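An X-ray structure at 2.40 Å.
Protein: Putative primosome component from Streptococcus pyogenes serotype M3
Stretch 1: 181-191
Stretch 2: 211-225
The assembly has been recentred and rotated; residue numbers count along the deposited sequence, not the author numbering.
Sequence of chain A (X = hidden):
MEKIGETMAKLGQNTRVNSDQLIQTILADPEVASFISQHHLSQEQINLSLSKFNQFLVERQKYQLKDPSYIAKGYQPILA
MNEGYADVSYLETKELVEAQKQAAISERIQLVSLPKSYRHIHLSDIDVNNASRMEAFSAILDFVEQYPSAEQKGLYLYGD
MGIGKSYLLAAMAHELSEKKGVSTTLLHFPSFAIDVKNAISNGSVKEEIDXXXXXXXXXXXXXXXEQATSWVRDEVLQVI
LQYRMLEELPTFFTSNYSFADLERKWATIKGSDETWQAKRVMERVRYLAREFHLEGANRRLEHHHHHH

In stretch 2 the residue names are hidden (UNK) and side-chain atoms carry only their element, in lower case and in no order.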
ATOM      1  N   GLY A 181       7.742  -0.576  16.175  1.00 49.99           N
ATOM      2  CA  GLY A 181       6.873   0.503  16.618  1.00 49.74           C
ATOM      3  C   GLY A 181       6.549   1.463  15.489  1.00 49.60           C
ATOM      4  O   GLY A 181       6.171   2.610  15.717  1.00 49.71           O
ATOM      5  N   VAL A 182       6.673   0.966  14.265  1.00 49.47           N
ATOM      6  CA  VAL A 182       6.463   1.751  13.058  1.00 48.48           C
ATOM      7  C   VAL A 182       5.032   2.116  12.689  1.00 46.76           C
ATOM      8  O   VAL A 182       4.104   1.325  12.843  1.00 47.54           O
ATOM      9  CB  VAL A 182       7.122   1.041  11.856  1.00 50.08           C
ATOM     10  CG1 VAL A 182       6.642  -0.393  11.782  1.00 49.93           C
ATOM     11  CG2 VAL A 182       6.808   1.785  10.568  1.00 50.10           C
ATOM     12  N   SER A 183       4.880   3.341  12.194  1.00 45.02           N
ATOM     13  CA  SER A 183       3.594   3.869  11.758  1.00 43.88           C
ATOM     14  C   SER A 183       3.448   3.553  10.276  1.00 41.46           C
ATOM     15  O   SER A 183       4.426   3.526   9.539  1.00 39.83           O
ATOM     16  CB  SER A 183       3.541   5.392  11.949  1.00 45.97           C
ATOM     17  OG  SER A 183       3.713   5.759  13.308  1.00 49.48           O
ATOM     18  N   THR A 184       2.223   3.312   9.845  1.00 39.47           N
ATOM     19  CA  THR A 184       1.956   3.009   8.452  1.00 38.83           C
ATOM     20  C   THR A 184       0.753   3.835   8.060  1.00 38.82           C
ATOM     21  O   THR A 184      -0.087   4.146   8.903  1.00 41.04           O
ATOM     22  CB  THR A 184       1.609   1.507   8.244  1.00 38.54           C
ATOM     23  OG1 THR A 184       2.747   0.692   8.551  1.00 36.87           O
ATOM     24  CG2 THR A 184       1.200   1.246   6.802  1.00 38.91           C
ATOM     25  N   THR A 185       0.680   4.209   6.789  1.00 38.49           N
ATOM     26  CA  THR A 185      -0.457   4.961   6.299  1.00 38.36           C
ATOM     27  C   THR A 185      -1.095   4.158   5.184  1.00 38.74           C
ATOM     28  O   THR A 185      -0.426   3.760   4.228  1.00 37.29           O
ATOM     29  CB  THR A 185      -0.061   6.337   5.746  1.00 39.94           C
ATOM     30  OG1 THR A 185       0.427   7.157   6.813  1.00 44.32           O
ATOM     31  CG2 THR A 185      -1.267   7.023   5.110  1.00 38.61           C
ATOM     32  N   LEU A 186      -2.389   3.900   5.335  1.00 37.63           N
ATOM     33  CA  LEU A 186      -3.161   3.167   4.342  1.00 38.06           C
ATOM     34  C   LEU A 186      -3.986   4.249   3.663  1.00 37.59           C
ATOM     35  O   LEU A 186      -4.767   4.940   4.302  1.00 37.32           O
ATOM     36  CB  LEU A 186      -4.065   2.151   5.036  1.00 40.57           C
ATOM     37  CG  LEU A 186      -3.321   1.143   5.915  1.00 41.00           C
ATOM     38  CD1 LEU A 186      -4.278   0.493   6.900  1.00 44.99           C
ATOM     39  CD2 LEU A 186      -2.680   0.103   5.033  1.00 44.16           C
ATOM     40  N   LEU A 187      -3.810   4.391   2.361  1.00 37.69           N
ATOM     41  CA  LEU A 187      -4.494   5.433   1.623  1.00 38.34           C
ATOM     42  C   LEU A 187      -5.265   4.929   0.409  1.00 38.93           C
ATOM     43  O   LEU A 187      -4.733   4.177  -0.402  1.00 38.04           O
ATOM     44  CB  LEU A 187      -3.446   6.469   1.211  1.00 36.79           C
ATOM     45  CG  LEU A 187      -3.740   7.585   0.218  1.00 39.60           C
ATOM     46  CD1 LEU A 187      -2.784   8.737   0.482  1.00 39.97           C
ATOM     47  CD2 LEU A 187      -3.593   7.069  -1.214  1.00 40.26           C
ATOM     48  N   HIS A 188      -6.523   5.337   0.289  1.00 40.29           N
ATOM     49  CA  HIS A 188      -7.331   4.931  -0.856  1.00 43.23           C
ATOM     50  C   HIS A 188      -7.031   5.949  -1.953  1.00 43.58           C
ATOM     51  O   HIS A 188      -7.588   7.045  -1.955  1.00 41.66           O
ATOM     52  CB  HIS A 188      -8.819   4.953  -0.503  1.00 43.76           C
ATOM     53  CG  HIS A 188      -9.695   4.369  -1.567  1.00 46.06           C
ATOM     54  ND1 HIS A 188     -10.658   5.102  -2.225  1.00 46.10           N
ATOM     55  CD2 HIS A 188      -9.742   3.122  -2.096  1.00 47.53           C
ATOM     56  CE1 HIS A 188     -11.262   4.331  -3.114  1.00 48.25           C
ATOM     57  NE2 HIS A 188     -10.724   3.125  -3.055  1.00 46.97           N
ATOM     58  N   PHE A 189      -6.151   5.575  -2.880  1.00 44.82           N
ATOM     59  CA  PHE A 189      -5.730   6.470  -3.956  1.00 46.57           C
ATOM     60  C   PHE A 189      -6.821   7.233  -4.715  1.00 48.01           C
ATOM     61  O   PHE A 189      -6.771   8.463  -4.798  1.00 48.52           O
ATOM     62  CB  PHE A 189      -4.847   5.731  -4.970  1.00 45.33           C
ATOM     63  CG  PHE A 189      -4.129   6.656  -5.902  1.00 45.01           C
ATOM     64  CD1 PHE A 189      -3.123   7.493  -5.428  1.00 43.28           C
ATOM     65  CD2 PHE A 189      -4.500   6.746  -7.242  1.00 46.30           C
ATOM     66  CE1 PHE A 189      -2.504   8.411  -6.270  1.00 44.13           C
ATOM     67  CE2 PHE A 189      -3.884   7.663  -8.097  1.00 43.47           C
ATOM     68  CZ  PHE A 189      -2.888   8.496  -7.610  1.00 45.54           C
ATOM     69  N   PRO A 190      -7.806   6.524  -5.294  1.00 50.24           N
ATOM     70  CA  PRO A 190      -8.872   7.219  -6.030  1.00 51.31           C
ATOM     71  C   PRO A 190      -9.488   8.402  -5.264  1.00 53.11           C
ATOM     72  O   PRO A 190      -9.822   9.424  -5.864  1.00 53.66           O
ATOM     73  CB  PRO A 190      -9.880   6.108  -6.300  1.00 51.59           C
ATOM     74  CG  PRO A 190      -8.992   4.909  -6.482  1.00 50.70           C
ATOM     75  CD  PRO A 190      -7.996   5.063  -5.348  1.00 49.32           C
ATOM     76  N   SER A 191      -9.628   8.270  -3.945  1.00 52.56           N
ATOM     77  CA  SER A 191     -10.198   9.341  -3.127  1.00 52.99           C
ATOM     78  C   SER A 191      -9.177  10.429  -2.822  1.00 52.90           C
ATOM     79  O   SER A 191      -9.524  11.602  -2.725  1.00 52.38           O
ATOM     80  CB  SER A 191     -10.741   8.786  -1.811  1.00 51.70           C
ATOM     81  OG  SER A 191     -11.767   7.845  -2.055  1.00 55.60           O
ATOM     82  N   UNK A 211       1.920  14.826   4.938  1.00 57.22           N
ATOM     83  CA  UNK A 211       1.650  13.839   5.971  1.00 56.90           C
ATOM     84  C   UNK A 211       1.707  12.446   5.367  1.00 54.57           C
ATOM     85  O   UNK A 211       1.681  11.444   6.076  1.00 57.28           O
ATOM     86  c   UNK A 211       0.273  14.084   6.575  1.00 57.34           C
ATOM     87  N   UNK A 212       1.809  12.392   4.049  1.00 51.84           N
ATOM     88  CA  UNK A 212       1.818  11.129   3.334  1.00 47.42           C
ATOM     89  C   UNK A 212       3.158  10.696   2.743  1.00 46.33           C
ATOM     90  O   UNK A 212       3.525   9.527   2.831  1.00 48.01           O
ATOM     91  c   UNK A 212      -0.626  10.926   2.816  1.00 44.83           C
ATOM     92  c   UNK A 212       1.039  10.170   1.126  1.00 44.66           C
ATOM     93  c   UNK A 212       0.742  11.175   2.213  1.00 46.16           C
ATOM     94  N   UNK A 213       3.901  11.624   2.155  1.00 43.27           N
ATOM     95  CA  UNK A 213       5.159  11.254   1.526  1.00 40.74           C
ATOM     96  C   UNK A 213       6.303  10.839   2.438  1.00 39.47           C
ATOM     97  O   UNK A 213       7.188  10.108   2.011  1.00 39.12           O
ATOM     98  c   UNK A 213       7.180  15.881   0.789  1.00 41.23           C
ATOM     99  c   UNK A 213       5.641  12.368   0.593  1.00 40.76           C
ATOM    100  c   UNK A 213       6.847  14.500   0.247  1.00 41.01           C
ATOM    101  n   UNK A 213       7.952  15.823   2.054  1.00 42.25           N
ATOM    102  c   UNK A 213       6.124  13.632   1.269  1.00 39.17           C
ATOM    103  N   UNK A 214       6.306  11.284   3.688  1.00 38.65           N
ATOM    104  CA  UNK A 214       7.409  10.914   4.561  1.00 37.91           C
ATOM    105  C   UNK A 214       7.110   9.834   5.600  1.00 36.55           C
ATOM    106  O   UNK A 214       7.945   9.568   6.465  1.00 35.67           O
ATOM    107  c   UNK A 214       7.984  12.161   5.255  1.00 38.55           C
ATOM    108  n   UNK A 214       9.620  12.250   7.076  1.00 37.45           N
ATOM    109  c   UNK A 214       9.400  11.929   5.798  1.00 39.44           C
ATOM    110  o   UNK A 214      10.284  11.466   5.069  1.00 42.96           O
ATOM    111  N   UNK A 215       5.941   9.199   5.530  1.00 35.44           N
ATOM    112  CA  UNK A 215       5.636   8.147   6.493  1.00 33.43           C
ATOM    113  C   UNK A 215       6.554   6.949   6.248  1.00 34.13           C
ATOM    114  O   UNK A 215       6.913   6.650   5.111  1.00 35.45           O
ATOM    115  c   UNK A 215       3.256   8.863   6.783  1.00 31.84           C
ATOM    116  c   UNK A 215       3.850   7.173   5.009  1.00 31.84           C
ATOM    117  c   UNK A 215       4.168   7.697   6.410  1.00 33.91           C
ATOM    118  N   UNK A 216       6.954   6.250   7.316  1.00 32.96           N
ATOM    119  CA  UNK A 216       7.842   5.087   7.198  1.00 33.61           C
ATOM    120  C   UNK A 216       7.412   4.035   6.179  1.00 32.60           C
ATOM    121  O   UNK A 216       8.240   3.508   5.439  1.00 33.85           O
ATOM    122  c   UNK A 216       7.704   5.773   9.449  1.00 32.18           C
ATOM    123  c   UNK A 216       6.603   6.498   8.726  1.00 31.52           C
ATOM    124  c   UNK A 216       7.865   4.535   8.616  1.00 32.80           C
ATOM    125  N   UNK A 217       6.125   3.723   6.162  1.00 30.90           N
ATOM    126  CA  UNK A 217       5.581   2.728   5.249  1.00 29.47           C
ATOM    127  C   UNK A 217       4.267   3.270   4.720  1.00 28.90           C
ATOM    128  O   UNK A 217       3.390   3.641   5.494  1.00 26.98           O
ATOM    129  c   UNK A 217       4.677   0.423   4.996  1.00 29.37           C
ATOM    130  c   UNK A 217       6.580   0.824   6.510  1.00 30.30           C
ATOM    131  c   UNK A 217       5.303   1.396   5.960  1.00 27.79           C
ATOM    132  N   UNK A 218       4.137   3.299   3.402  1.00 28.03           N
ATOM    133  CA  UNK A 218       2.948   3.829   2.757  1.00 28.39           C
ATOM    134  C   UNK A 218       2.274   2.780   1.875  1.00 28.81           C
ATOM    135  O   UNK A 218       2.942   2.096   1.081  1.00 28.61           O
ATOM    136  c   UNK A 218       2.207   5.689   1.105  1.00 29.02           C
ATOM    137  c   UNK A 218       1.150   6.273   2.046  1.00 26.95           C
ATOM    138  c   UNK A 218       2.788   6.778   0.214  1.00 25.42           C
ATOM    139  c   UNK A 218       3.333   5.049   1.915  1.00 26.22           C
ATOM    140  N   UNK A 219       0.958   2.657   2.022  1.00 28.92           N
ATOM    141  CA  UNK A 219       0.182   1.710   1.241  1.00 30.82           C
ATOM    142  C   UNK A 219      -0.757   2.515   0.344  1.00 32.44           C
ATOM    143  O   UNK A 219      -1.604   3.256   0.843  1.00 32.68           O
ATOM    144  c   UNK A 219       0.116   0.138   3.247  1.00 35.53           C
ATOM    145  c   UNK A 219      -0.711   0.814   2.143  1.00 33.12           C
ATOM    146  c   UNK A 219       1.166  -0.817   2.761  1.00 37.10           C
ATOM    147  c   UNK A 219      -1.469  -0.192   1.279  1.00 30.13           C
ATOM    148  N   UNK A 220      -0.613   2.378  -0.970  1.00 31.61           N
ATOM    149  CA  UNK A 220      -1.486   3.090  -1.905  1.00 34.47           C
ATOM    150  C   UNK A 220      -2.539   2.101  -2.435  1.00 35.68           C
ATOM    151  O   UNK A 220      -2.296   1.384  -3.407  1.00 36.25           O
ATOM    152  c   UNK A 220      -0.657   3.668  -3.063  1.00 34.31           C
ATOM    153  c   UNK A 220       0.437   4.645  -2.626  1.00 35.32           C
ATOM    154  c   UNK A 220       1.272   5.045  -3.813  1.00 39.38           C
ATOM    155  c   UNK A 220      -0.181   5.877  -1.992  1.00 34.68           C
ATOM    156  N   UNK A 221      -3.700   2.066  -1.782  1.00 38.27           N
ATOM    157  CA  UNK A 221      -4.784   1.158  -2.155  1.00 41.38           C
ATOM    158  C   UNK A 221      -5.427   1.454  -3.510  1.00 42.38           C
ATOM    159  O   UNK A 221      -5.708   2.596  -3.854  1.00 40.59           O
ATOM    160  c   UNK A 221      -5.850   1.130  -1.061  1.00 44.17           C
ATOM    161  o   UNK A 221      -6.795  -0.964  -1.719  1.00 46.81           O
ATOM    162  c   UNK A 221      -7.018   0.226  -1.408  1.00 47.14           C
ATOM    163  o   UNK A 221      -8.171   0.708  -1.359  1.00 49.85           O
ATOM    164  N   UNK A 222      -5.667   0.371  -4.241  1.00 45.60           N
ATOM    165  CA  UNK A 222      -6.215   0.345  -5.591  1.00 49.40           C
ATOM    166  C   UNK A 222      -5.874   1.534  -6.472  1.00 48.64           C
ATOM    167  O   UNK A 222      -6.715   2.362  -6.825  1.00 47.53           O
ATOM    168  o   UNK A 222      -9.760   1.282  -5.598  1.00 60.56           O
ATOM    169  c   UNK A 222      -8.565   1.252  -5.218  1.00 58.51           C
ATOM    170  o   UNK A 222      -8.035   2.150  -4.528  1.00 62.05           O
ATOM    171  c   UNK A 222      -7.733   0.060  -5.603  1.00 54.41           C
ATOM    172  N   UNK A 223      -4.599   1.592  -6.822  1.00 49.28           N
ATOM    173  CA  UNK A 223      -4.095   2.618  -7.698  1.00 50.24           C
ATOM    174  C   UNK A 223      -4.751   2.264  -9.036  1.00 52.59           C
ATOM    175  O   UNK A 223      -5.172   1.122  -9.245  1.00 51.19           O
ATOM    176  c   UNK A 223      -2.010   3.704  -8.586  1.00 48.27           C
ATOM    177  c   UNK A 223      -2.560   2.527  -7.787  1.00 48.78           C
ATOM    178  c   UNK A 223      -0.501   3.759  -8.603  1.00 49.67           C
ATOM    179  c   UNK A 223      -2.157   1.184  -8.375  1.00 45.52           C
ATOM    180  N   UNK A 224      -4.854   3.231  -9.938  1.00 54.48           N
ATOM    181  CA  UNK A 224      -5.504   2.951 -11.206  1.00 57.81           C
ATOM    182  C   UNK A 224      -6.998   2.975 -10.951  1.00 59.62           C
ATOM    183  O   UNK A 224      -7.425   2.967  -9.798  1.00 59.35           O
ATOM    184  N   UNK A 225      -7.803   3.006 -12.005  1.00 62.24           N
ATOM    185  CA  UNK A 225      -9.252   3.044 -11.827  1.00 65.69           C
ATOM    186  C   UNK A 225      -9.674   4.332 -11.113  1.00 66.50           C
ATOM    187  O   UNK A 225      -9.561   5.429 -11.666  1.00 67.93           O
ATOM    188  c   UNK A 225      -9.714   1.826 -11.020  1.00 66.82           C
TER
HETATM  189  O   HOH W   1      -0.196   9.799   6.934  1.00 47.86           O

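Position 211 carries a single carbon and makes no contact with stretch 1: Ala211. Its backbone O accepts a hydrogen bond from a water, 2.6 Å from the water O, and that water also bonds Thr185 OG1 at 2.7 Å.

Position 212 has one carbon bearing two more, one of them 3.9 Å from Leu187 CD1; this is Val212. At 213 four carbons in a row end in nitrogen, Lys213, and at 214 two carbons end in one oxygen and one nitrogen, Asn214. Both lie beyond reach of stretch 1.

Position 215 is again a three-carbon fork, with one tip 3.3 Å from Thr185 OG1: Val215. At 216 three carbons close a ring onto the backbone N, and CB lies 3.5 Å from Val182 CG2, so this is Pro216.

Position 217 is a three-carbon fork whose CB is 3.7 Å from Thr184 OG1, with a tip 4.2 Å from Val182 CG2: Val217. Position 218 has four carbons forked at the second, one tip 3.9 Å from Thr185 CB: Leu218. At 219 four carbons fork at the first, and the inner carbon of the longer arm sits 3.3 Å from Leu186 CD2: Ile219. At 220 the fork returns to the second carbon, with a tip 3.7 Å from Leu187 CD2: Leu220.

Position 221 shows two carbons, the second with two oxygens, one lying 3.0 Å from His188 CD2 near the ring plane: Asp221. Position 222 has the same atoms, and one oxygen approaches Pro190 CD to 3.0 Å: Asp222. Its OD1 receives a weak hydrogen bond from His188 NE2 at 3.3 Å.

At 223 four carbons fork at the first, and the longer arm places its inner carbon over one face of the Phe189 ring, 4.2 Å from CD2: Ile223. Position 224 has no side-chain atoms, and its positive phi favours glycine: Gly224. Position 225 has one carbon: Ala225.

The rule is a parallel ladder. Thr185 N donates to Val217 O (3.1 Å), Ile219 N to Thr185 O (2.8 Å), Leu187 N to Ile219 O (2.9 Å) and Asp221 N to Leu187 O (2.7 Å), so Thr185 and Leu187 each bond through both N and O. Side chains alternate: Leu186 and Ile219 pack on one face, Leu187 and Leu220 on the other. As stretch 1 turns into its helix, Phe189 N still reaches Asp221 O (3.2 Å), and at the end of the pairing the side chains beside His188 are the acidic Asp221 and Asp222.

Stretch 2, residues 211-225: AVKNVPVLILDDIGA
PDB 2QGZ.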